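Local atomic coordinates of histidine-rich glycoprotein (Oryctolagus cuniculus, PDB entry 4CCV), a protein that binds heme, heparin, heparan sulfate, thrombospondin, plasminogen and divalent metal ions in plasma and acts as an adapter protein implicated in regulating coagulation, fibrinolysis, angiogenesis and immune complex clearance. Residues K20-Y25 against F35-V40; V43-V46 against R51-Y54; R39-T44 against F74-A79. All coordinates share one frame; numbering follows the deposited sequence.

The chain of this second cystatin domain lays down strand 4-7, then helix 15-27, which contact 1 sets against the start of strand 35-47, closing a loop whose nearest ends are 10 residues apart. Further along that strand, contact 2 closes the hairpin with strand 51-62, with four residues between its segments. Contact 3 opens on the residues where contact 1 ends, shares V43 and T44 with contact 2, and reaches over strand 51-62 to strand 73-84. It closes the longer loop, running past 51-54 to 74-79, whereas contacts 1 and 2 follow in series. Contacts 1 and 3 also touch, A21 CB lying 3.7 Å from A79 CB, where the helix packs on the sheet.

Contact 1: K20-Y25 against F35-V40; sequences KALEVY and FRVDRV. With NAG (2-acetamido-2-deoxy-beta-D-glucopyranose), chain B; GSH (glutathione), chain C.
L22 reaches from the helix to strand 35-40 with a single methyl, CD2, and the contact is built round that atom. This is the packing of a cystatin fold, in which one helix lies against an antiparallel sheet; here the segment axes approach to 8.6 Å and run at 151°, closer to antiparallel than to perpendicular. CD2 of L22 rests on backbone as much as on side chains, 3.7 Å from F35 O and equally near R36 CA and V37 N. Its apolar neighbours are V37 CG2 at 3.9 Å and, more loosely, F35 CB at 4.2 Å. The first torsion of L22 (chi1 -178°) carries CG away from its own backbone nitrogen and out to the strand. The burial is modest, 148 Å² over both sides.

The strand then spreads its side chains to different surroundings. V37, beside L22, also packs on A18 and on F58 of the neighbouring strand. F35 starts toward the helix, but its ring leads away to V102 and to the N-acetylglucosamine of the attached glycan, whose N2 lies 3.5 Å from F35 CE1, at the ring edge and near its plane. The sugar is itself hydrogen-bonded to A31 O, and F35 O accepts from K26 NZ. The side chain of R36 leaves the strand away from the helix, and its guanidinium end lies in the pocket of the bound glutathione, which R61, C63 and S66 complete. Extended from CG to NE, its chain delivers the guanidinium edge-on to the glutathione, with the acceptor in the guanidinium plane: R36 NH1 donates to glutathione OE1 over 2.9 Å, with an N-H...O angle of 148°.

Contact 2: V43-V46 against R51-Y54; sequences VTRV and RTNY
V46 and N53 exchange two backbone hydrogen bonds, V46 N to N53 O and N53 N to V46 O, both 2.8 Å long. The first is the straighter, at 172° about the hydrogen against 153° for the second. Together they define V46-N53 as an antiparallel hydrogen-bonded pair, and R45-Y54 next to it is a non-hydrogen-bonded one. The same carbonyls also take CA-H...O contacts, from R45 CA to N53 O and from T52 CA to V46 O, while Y54 CA approaches T44 O at 3.3 Å. These bridges close the beta hairpin of strands 35-47 and 51-62 within the cystatin sheet, and the axes of the two segments run nearly antiparallel.

On the face carrying R45, T52 and Y54, the aliphatic part of R45 lies alongside the tyrosine. R45 CD comes within 3.6 Å of Y54 OH. R45 CG meets T52 CG2 at 4.0 Å, so the arginine chain runs beside both T52 and Y54. The bend at chi3 turns the guanidinium off this line, its plane 52° from that of the ring, and R45 NH2 forms a salt bridge with D6 OD2. V43 CG1 touches the tyrosine at its edge, 4.0 Å from Y54 CD2, and F14 meets the same ring. On the other face V46 packs against F5 and V3, and N53 ND2 is hydrogen-bonded to D80.

Contact 3: R39-T44 against F74-A79; sequences RVERVT and FGFCRA
E41 meets F76 across strand 51-62, which lies between the two segments in the antiparallel cystatin sheet; their nearest CA atoms, those of E41 and F76, are 9.2 Å apart, too far for backbone pairing. The contact is therefore made by side chains on one exposed face. E41 bends at chi2 (-91°), which lays its carboxylate at the edge of the phenylalanine ring, E41 CD 4.2 Å from F76 CE1 and the two planes 84° apart. Its OE2 is hydrogen-bonded to S59, while F74 covers one face of the F76 ring, with F74 CE1 3.4 Å above its centre.

A classic beta bulge sets E41 and R42 together opposite D57 of the middle strand, and this puts two successive side chains toward strand 74-79. R42 NH2 comes to 3.3 Å from R78 NH2, two donors that do not bond to each other. What gathers them is D57: R42 NH2 pairs with its OD2 and R78 NE with its OD1. The shared carboxylate holds the two guanidinium groups together, and its negative charge probably helps them sit this close. The two guanidinium planes are turned 45° apart.

T44, two residues on, reaches R78 through a water rather than directly. The water lies over one face of the R42 guanidinium, 2.8 Å from T44 OG1, and accepts a weak hydrogen bond of 3.2 Å from R78 NH2.

Contact 1: K20-Y25 against F35-V40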
loop_
_atom_site.group_PDB
_atom_site.type_symbol
_atom_site.label_atom_id
_atom_site.label_comp_id
_atom_site.label_asym_id
_atom_site.label_seq_id
_atom_site.Cartn_x
_atom_site.Cartn_y
_atom_site.Cartn_z
ATOM N N LYS A 20 -1.227 -7.526 4.349
ATOM C CA LYS A 20 -1.393 -7.318 5.783
ATOM C C LYS A 20 -1.529 -5.827 6.174
ATOM O O LYS A 20 -2.275 -5.475 7.056
ATOM C CB LYS A 20 -0.227 -7.942 6.572
ATOM C CG LYS A 20 -0.405 -7.719 8.068
ATOM C CD LYS A 20 0.497 -8.569 8.976
ATOM C CE LYS A 20 0.034 -8.518 10.450
ATOM N NZ LYS A 20 0.674 -9.591 11.275
ATOM N N ALA A 21 -0.777 -4.947 5.550
ATOM C CA ALA A 21 -0.944 -3.543 5.849
ATOM C C ALA A 21 -2.327 -3.042 5.451
ATOM O O ALA A 21 -2.928 -2.250 6.184
ATOM C CB ALA A 21 0.107 -2.740 5.155
ATOM N N LEU A 22 -2.837 -3.466 4.301
ATOM C CA LEU A 22 -4.192 -3.104 3.960
ATOM C C LEU A 22 -5.253 -3.633 4.950
ATOM O O LEU A 22 -6.221 -2.918 5.319
ATOM C CB LEU A 22 -4.519 -3.508 2.531
ATOM C CG LEU A 22 -5.926 -3.141 2.006
ATOM C CD1 LEU A 22 -6.182 -1.656 1.959
ATOM C CD2 LEU A 22 -6.147 -3.730 0.628
ATOM N N GLU A 23 -5.044 -4.842 5.436
ATOM C CA GLU A 23 -5.929 -5.475 6.396
ATOM C C GLU A 23 -5.996 -4.596 7.644
ATOM O O GLU A 23 -7.072 -4.286 8.177
ATOM C CB GLU A 23 -5.393 -6.901 6.700
ATOM C CG GLU A 23 -6.263 -7.745 7.601
ATOM C CD GLU A 23 -5.621 -9.049 8.068
ATOM O OE1 GLU A 23 -4.464 -9.372 7.726
ATOM O OE2 GLU A 23 -6.288 -9.752 8.827
ATOM N N VAL A 24 -4.821 -4.166 8.087
ATOM C CA VAL A 24 -4.736 -3.287 9.273
ATOM C C VAL A 24 -5.407 -1.930 8.985
ATOM O O VAL A 24 -6.162 -1.403 9.797
ATOM C CB VAL A 24 -3.278 -3.078 9.680
ATOM C CG1 VAL A 24 -3.198 -1.964 10.706
ATOM C CG2 VAL A 24 -2.634 -4.385 10.253
ATOM N N TYR A 25 -5.123 -1.352 7.823
ATOM C CA TYR A 25 -5.682 -0.052 7.501
ATOM C C TYR A 25 -7.212 -0.069 7.524
ATOM O O TYR A 25 -7.855 0.813 8.127
ATOM C CB TYR A 25 -5.138 0.437 6.125
ATOM C CG TYR A 25 -5.534 1.866 5.813
ATOM C CD1 TYR A 25 -4.782 2.944 6.256
ATOM C CD2 TYR A 25 -6.633 2.132 5.018
ATOM C CE1 TYR A 25 -5.131 4.248 5.959
ATOM C CE2 TYR A 25 -7.008 3.433 4.733
ATOM C CZ TYR A 25 -6.268 4.490 5.226
ATOM O OH TYR A 25 -6.611 5.777 4.865
ATOM N N PHE A 35 -11.732 -3.485 0.299
ATOM C CA PHE A 35 -10.587 -3.198 -0.558
ATOM C C PHE A 35 -9.607 -4.403 -0.662
ATOM O O PHE A 35 -9.487 -5.196 0.271
ATOM C CB PHE A 35 -9.849 -1.930 -0.082
ATOM C CG PHE A 35 -10.409 -0.627 -0.604
ATOM C CD1 PHE A 35 -11.700 -0.221 -0.325
ATOM C CD2 PHE A 35 -9.609 0.220 -1.341
ATOM C CE1 PHE A 35 -12.205 0.986 -0.797
ATOM C CE2 PHE A 35 -10.076 1.450 -1.794
ATOM C CZ PHE A 35 -11.383 1.830 -1.542
ATOM N N ARG A 36 -8.949 -4.534 -1.813
ATOM C CA ARG A 36 -7.908 -5.563 -2.031
ATOM C C ARG A 36 -6.733 -4.975 -2.788
ATOM O O ARG A 36 -6.885 -3.997 -3.483
ATOM C CB ARG A 36 -8.477 -6.715 -2.813
ATOM C CG ARG A 36 -9.658 -7.330 -2.116
ATOM C CD ARG A 36 -10.086 -8.520 -2.944
ATOM N NE ARG A 36 -11.181 -9.282 -2.360
ATOM C CZ ARG A 36 -11.749 -10.329 -2.957
ATOM N NH1 ARG A 36 -11.332 -10.733 -4.162
ATOM N NH2 ARG A 36 -12.738 -10.975 -2.345
ATOM N N VAL A 37 -5.541 -5.525 -2.561
ATOM C CA VAL A 37 -4.328 -5.055 -3.200
ATOM C C VAL A 37 -4.415 -5.428 -4.652
ATOM O O VAL A 37 -4.812 -6.589 -4.971
ATOM C CB VAL A 37 -3.070 -5.774 -2.562
ATOM C CG1 VAL A 37 -1.819 -5.482 -3.380
ATOM C CG2 VAL A 37 -2.963 -5.250 -1.139
ATOM N N ASP A 38 -4.060 -4.468 -5.513
ATOM C CA ASP A 38 -4.012 -4.693 -6.949
ATOM C C ASP A 38 -2.552 -5.166 -7.232
ATOM O O ASP A 38 -2.337 -6.384 -7.374
ATOM C CB ASP A 38 -4.428 -3.440 -7.729
ATOM C CG ASP A 38 -4.668 -3.729 -9.213
ATOM O OD1 ASP A 38 -4.251 -4.825 -9.683
ATOM O OD2 ASP A 38 -5.266 -2.859 -9.904
ATOM N N ARG A 39 -1.578 -4.250 -7.307
ATOM C CA ARG A 39 -0.171 -4.602 -7.633
ATOM C C ARG A 39 0.723 -3.895 -6.621
ATOM O O ARG A 39 0.413 -2.748 -6.222
ATOM C CB ARG A 39 0.284 -4.071 -8.990
ATOM C CG ARG A 39 -0.406 -4.674 -10.183
ATOM C CD ARG A 39 0.081 -4.152 -11.523
ATOM N NE ARG A 39 -0.864 -4.667 -12.543
ATOM C CZ ARG A 39 -1.744 -3.921 -13.251
ATOM N NH1 ARG A 39 -1.766 -2.597 -13.163
ATOM N NH2 ARG A 39 -2.574 -4.494 -14.124
ATOM N N VAL A 40 1.828 -4.533 -6.240
ATOM C CA VAL A 40 2.919 -3.843 -5.568
ATOM C C VAL A 40 3.649 -3.056 -6.632
ATOM O O VAL A 40 4.075 -3.652 -7.620
ATOM C CB VAL A 40 3.862 -4.845 -4.848
ATOM C CG1 VAL A 40 4.998 -4.106 -4.163
ATOM C CG2 VAL A 40 3.099 -5.581 -3.778
HETATM C C1 NAG B . -15.877 2.073 -1.956
HETATM C C2 NAG B . -15.784 3.355 -1.170
HETATM C C3 NAG B . -17.029 3.421 -0.306
HETATM C C4 NAG B . -18.320 3.274 -1.067
HETATM C C5 NAG B . -18.332 2.036 -1.950
HETATM C C6 NAG B . -19.519 2.059 -2.955
HETATM C C7 NAG B . -13.724 4.365 -0.213
HETATM C C8 NAG B . -12.625 4.321 0.848
HETATM N N2 NAG B . -14.658 3.419 -0.239
HETATM O O3 NAG B . -17.013 4.640 0.350
HETATM O O4 NAG B . -19.298 3.056 -0.089
HETATM O O5 NAG B . -17.106 1.939 -2.670
HETATM O O6 NAG B . -19.426 3.307 -3.655
HETATM O O7 NAG B . -13.654 5.249 -1.044
HETATM N N1 GSH C . -8.235 -6.043 -10.082
HETATM C CA1 GSH C . -7.674 -7.293 -9.619
HETATM C C1 GSH C . -8.333 -8.414 -10.415
HETATM O O11 GSH C . -8.248 -8.355 -11.675
HETATM O O12 GSH C . -8.953 -9.355 -9.890
HETATM C CB1 GSH C . -7.794 -7.185 -8.105
HETATM C CG1 GSH C . -8.112 -8.507 -7.429
HETATM C CD1 GSH C . -9.583 -8.706 -7.137
HETATM O OE1 GSH C . -9.809 -9.568 -6.343
HETATM N N2 GSH C . -10.624 -7.999 -7.654
HETATM C CA2 GSH C . -11.984 -8.319 -7.194
HETATM C C2 GSH C . -12.601 -9.590 -7.756
HETATM O O2 GSH C . -13.570 -10.049 -7.156
HETATM C CB2 GSH C . -12.890 -7.131 -7.457
HETATM S SG2 GSH C . -12.077 -5.667 -6.735
HETATM N N3 GSH C . -12.101 -10.110 -8.899
HETATM C CA3 GSH C . -12.712 -11.192 -9.691
HETATM C C3 GSH C . -13.138 -12.396 -8.876
HETATM O O31 GSH C . -12.263 -12.997 -8.207
HETATM O O32 GSH C . -14.348 -12.742 -8.897
#

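Contact 2: V43-V46 against R51-Y54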
loop_
_atom_site.group_PDB
_atom_site.type_symbol
_atom_site.label_atom_id
_atom_site.label_comp_id
_atom_site.label_asym_id
_atom_site.label_seq_id
_atom_site.Cartn_x
_atom_site.Cartn_y
_atom_site.Cartn_z
ATOM N N VAL A 43 9.181 -0.599 -4.165
ATOM C CA VAL A 43 9.634 -0.796 -2.799
ATOM C C VAL A 43 10.966 -0.076 -2.644
ATOM O O VAL A 43 11.928 -0.296 -3.413
ATOM C CB VAL A 43 9.855 -2.264 -2.457
ATOM C CG1 VAL A 43 10.453 -2.457 -1.054
ATOM C CG2 VAL A 43 8.574 -3.095 -2.656
ATOM N N THR A 44 10.983 0.818 -1.675
ATOM C CA THR A 44 12.151 1.640 -1.343
ATOM C C THR A 44 12.686 1.195 0.009
ATOM O O THR A 44 11.897 0.871 0.887
ATOM C CB THR A 44 11.709 3.104 -1.159
ATOM O OG1 THR A 44 11.103 3.538 -2.352
ATOM C CG2 THR A 44 12.893 4.002 -0.875
ATOM N N ARG A 45 13.997 1.045 0.120
ATOM C CA ARG A 45 14.640 0.593 1.367
ATOM C C ARG A 45 15.442 1.780 1.884
ATOM O O ARG A 45 16.186 2.428 1.151
ATOM C CB ARG A 45 15.555 -0.588 1.155
ATOM C CG ARG A 45 16.334 -1.035 2.419
ATOM C CD ARG A 45 17.032 -2.349 2.133
ATOM N NE ARG A 45 18.032 -2.087 1.117
ATOM C CZ ARG A 45 18.870 -2.974 0.617
ATOM N NH1 ARG A 45 18.849 -4.245 1.033
ATOM N NH2 ARG A 45 19.754 -2.590 -0.298
ATOM N N VAL A 46 15.287 2.093 3.155
ATOM C CA VAL A 46 16.126 3.107 3.783
ATOM C C VAL A 46 16.763 2.435 4.982
ATOM O O VAL A 46 16.055 1.881 5.821
ATOM C CB VAL A 46 15.311 4.304 4.229
ATOM C CG1 VAL A 46 16.210 5.341 4.877
ATOM C CG2 VAL A 46 14.567 4.936 3.047
ATOM N N ARG A 51 16.977 1.402 12.479
ATOM C CA ARG A 51 16.021 0.564 11.785
ATOM C C ARG A 51 16.367 0.531 10.321
ATOM O O ARG A 51 17.088 1.398 9.814
ATOM C CB ARG A 51 14.607 1.121 11.938
ATOM C CG ARG A 51 14.136 1.186 13.391
ATOM C CD ARG A 51 13.571 -0.142 13.849
ATOM N NE ARG A 51 12.960 -0.090 15.167
ATOM C CZ ARG A 51 11.715 0.305 15.462
ATOM N NH1 ARG A 51 10.857 0.781 14.550
ATOM N NH2 ARG A 51 11.337 0.275 16.739
ATOM N N THR A 52 15.861 -0.515 9.673
ATOM C CA THR A 52 15.713 -0.598 8.263
ATOM C C THR A 52 14.213 -0.394 7.966
ATOM O O THR A 52 13.368 -1.130 8.463
ATOM C CB THR A 52 16.297 -1.932 7.785
ATOM O OG1 THR A 52 17.701 -1.848 8.009
ATOM C CG2 THR A 52 16.100 -2.120 6.290
ATOM N N ASN A 53 13.905 0.657 7.222
ATOM C CA ASN A 53 12.538 0.914 6.772
ATOM C C ASN A 53 12.335 0.497 5.332
ATOM O O ASN A 53 13.161 0.802 4.465
ATOM C CB ASN A 53 12.211 2.398 6.990
ATOM C CG ASN A 53 12.064 2.746 8.452
ATOM O OD1 ASN A 53 13.023 3.077 9.173
ATOM N ND2 ASN A 53 10.878 2.674 8.908
ATOM N N TYR A 54 11.237 -0.202 5.051
ATOM C CA TYR A 54 10.816 -0.493 3.663
ATOM C C TYR A 54 9.532 0.226 3.425
ATOM O O TYR A 54 8.631 0.130 4.242
ATOM C CB TYR A 54 10.570 -1.998 3.408
ATOM C CG TYR A 54 11.811 -2.831 3.478
ATOM C CD1 TYR A 54 12.279 -3.270 4.702
ATOM C CD2 TYR A 54 12.542 -3.141 2.340
ATOM C CE1 TYR A 54 13.440 -4.023 4.800
ATOM C CE2 TYR A 54 13.717 -3.880 2.416
ATOM C CZ TYR A 54 14.148 -4.342 3.659
ATOM O OH TYR A 54 15.299 -5.056 3.813
#

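Contact 3: R39-T44 against F74-A79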
loop_
_atom_site.group_PDB
_atom_site.type_symbol
_atom_site.label_atom_id
_atom_site.label_comp_id
_atom_site.label_asym_id
_atom_site.label_seq_id
_atom_site.Cartn_x
_atom_site.Cartn_y
_atom_site.Cartn_z
ATOM N N ARG A 39 -1.578 -4.250 -7.307
ATOM C CA ARG A 39 -0.171 -4.602 -7.633
ATOM C C ARG A 39 0.723 -3.895 -6.621
ATOM O O ARG A 39 0.413 -2.748 -6.222
ATOM C CB ARG A 39 0.284 -4.071 -8.990
ATOM C CG ARG A 39 -0.406 -4.674 -10.183
ATOM C CD ARG A 39 0.081 -4.152 -11.523
ATOM N NE ARG A 39 -0.864 -4.667 -12.543
ATOM C CZ ARG A 39 -1.744 -3.921 -13.251
ATOM N NH1 ARG A 39 -1.766 -2.597 -13.163
ATOM N NH2 ARG A 39 -2.574 -4.494 -14.124
ATOM N N VAL A 40 1.828 -4.533 -6.240
ATOM C CA VAL A 40 2.919 -3.843 -5.568
ATOM C C VAL A 40 3.649 -3.056 -6.632
ATOM O O VAL A 40 4.075 -3.652 -7.620
ATOM C CB VAL A 40 3.862 -4.845 -4.848
ATOM C CG1 VAL A 40 4.998 -4.106 -4.163
ATOM C CG2 VAL A 40 3.099 -5.581 -3.778
ATOM N N GLU A 41 3.744 -1.731 -6.480
ATOM C CA GLU A 41 4.263 -0.853 -7.529
ATOM C C GLU A 41 5.746 -0.496 -7.409
ATOM O O GLU A 41 6.427 -0.347 -8.421
ATOM C CB GLU A 41 3.442 0.463 -7.536
ATOM C CG GLU A 41 1.929 0.232 -7.558
ATOM C CD GLU A 41 1.337 0.169 -8.946
ATOM O OE1 GLU A 41 2.025 0.660 -9.845
ATOM O OE2 GLU A 41 0.177 -0.301 -9.139
ATOM N N ARG A 42 6.249 -0.427 -6.185
ATOM C CA ARG A 42 7.591 0.052 -5.891
ATOM C C ARG A 42 7.931 -0.257 -4.437
ATOM O O ARG A 42 7.075 -0.187 -3.551
ATOM C CB ARG A 42 7.643 1.582 -6.167
ATOM C CG ARG A 42 9.014 2.167 -5.902
ATOM C CD ARG A 42 9.131 3.609 -6.329
ATOM N NE ARG A 42 8.236 4.453 -5.558
ATOM C CZ ARG A 42 8.216 5.769 -5.605
ATOM N NH1 ARG A 42 9.026 6.446 -6.407
ATOM N NH2 ARG A 42 7.351 6.398 -4.825
ATOM N N VAL A 43 9.181 -0.599 -4.165
ATOM C CA VAL A 43 9.634 -0.796 -2.799
ATOM C C VAL A 43 10.966 -0.076 -2.644
ATOM O O VAL A 43 11.928 -0.296 -3.413
ATOM C CB VAL A 43 9.855 -2.264 -2.457
ATOM C CG1 VAL A 43 10.453 -2.457 -1.054
ATOM C CG2 VAL A 43 8.574 -3.095 -2.656
ATOM N N THR A 44 10.983 0.818 -1.675
ATOM C CA THR A 44 12.151 1.640 -1.343
ATOM C C THR A 44 12.686 1.195 0.009
ATOM O O THR A 44 11.897 0.871 0.887
ATOM C CB THR A 44 11.709 3.104 -1.159
ATOM O OG1 THR A 44 11.103 3.538 -2.352
ATOM C CG2 THR A 44 12.893 4.002 -0.875
ATOM N N PHE A 74 -9.922 3.376 -7.641
ATOM C CA PHE A 74 -8.535 2.884 -7.546
ATOM C C PHE A 74 -7.948 3.649 -6.378
ATOM O O PHE A 74 -8.450 4.715 -6.020
ATOM C CB PHE A 74 -7.837 3.138 -8.895
ATOM C CG PHE A 74 -6.358 2.933 -8.894
ATOM C CD1 PHE A 74 -5.473 3.965 -8.451
ATOM C CD2 PHE A 74 -5.809 1.727 -9.361
ATOM C CE1 PHE A 74 -4.096 3.764 -8.457
ATOM C CE2 PHE A 74 -4.430 1.543 -9.384
ATOM C CZ PHE A 74 -3.582 2.566 -8.939
ATOM N N GLY A 75 -6.940 3.094 -5.722
ATOM C CA GLY A 75 -6.223 3.849 -4.704
ATOM C C GLY A 75 -4.752 3.560 -4.730
ATOM O O GLY A 75 -4.320 2.550 -5.269
ATOM N N PHE A 76 -3.964 4.438 -4.119
ATOM C CA PHE A 76 -2.565 4.130 -3.881
ATOM C C PHE A 76 -2.373 4.131 -2.366
ATOM O O PHE A 76 -2.922 5.016 -1.701
ATOM C CB PHE A 76 -1.679 5.240 -4.526
ATOM C CG PHE A 76 -1.362 5.056 -5.980
ATOM C CD1 PHE A 76 -0.891 3.852 -6.471
ATOM C CD2 PHE A 76 -1.494 6.131 -6.887
ATOM C CE1 PHE A 76 -0.587 3.695 -7.791
ATOM C CE2 PHE A 76 -1.146 5.969 -8.220
ATOM C CZ PHE A 76 -0.727 4.735 -8.687
ATOM N N CYS A 77 -1.562 3.189 -1.838
ATOM C CA CYS A 77 -1.170 3.147 -0.454
ATOM C C CYS A 77 0.341 3.084 -0.362
ATOM O O CYS A 77 1.029 2.588 -1.264
ATOM C CB CYS A 77 -1.758 1.956 0.304
ATOM S SG CYS A 77 -3.555 1.794 0.233
ATOM N N ARG A 78 0.850 3.608 0.751
ATOM C CA ARG A 78 2.228 3.385 1.141
ATOM C C ARG A 78 2.203 2.804 2.544
ATOM O O ARG A 78 1.594 3.382 3.428
ATOM C CB ARG A 78 3.053 4.692 1.145
ATOM C CG ARG A 78 4.430 4.504 1.775
ATOM C CD ARG A 78 5.413 5.644 1.551
ATOM N NE ARG A 78 5.938 5.547 0.194
ATOM C CZ ARG A 78 6.894 6.327 -0.301
ATOM N NH1 ARG A 78 7.406 7.322 0.415
ATOM N NH2 ARG A 78 7.307 6.161 -1.554
ATOM N N ALA A 79 2.896 1.684 2.720
ATOM C CA ALA A 79 3.148 1.088 4.007
ATOM C C ALA A 79 4.609 1.248 4.354
ATOM O O ALA A 79 5.510 0.793 3.644
ATOM C CB ALA A 79 2.760 -0.390 4.026
HETATM O O HOH W 1 10.386 6.282 -2.441
#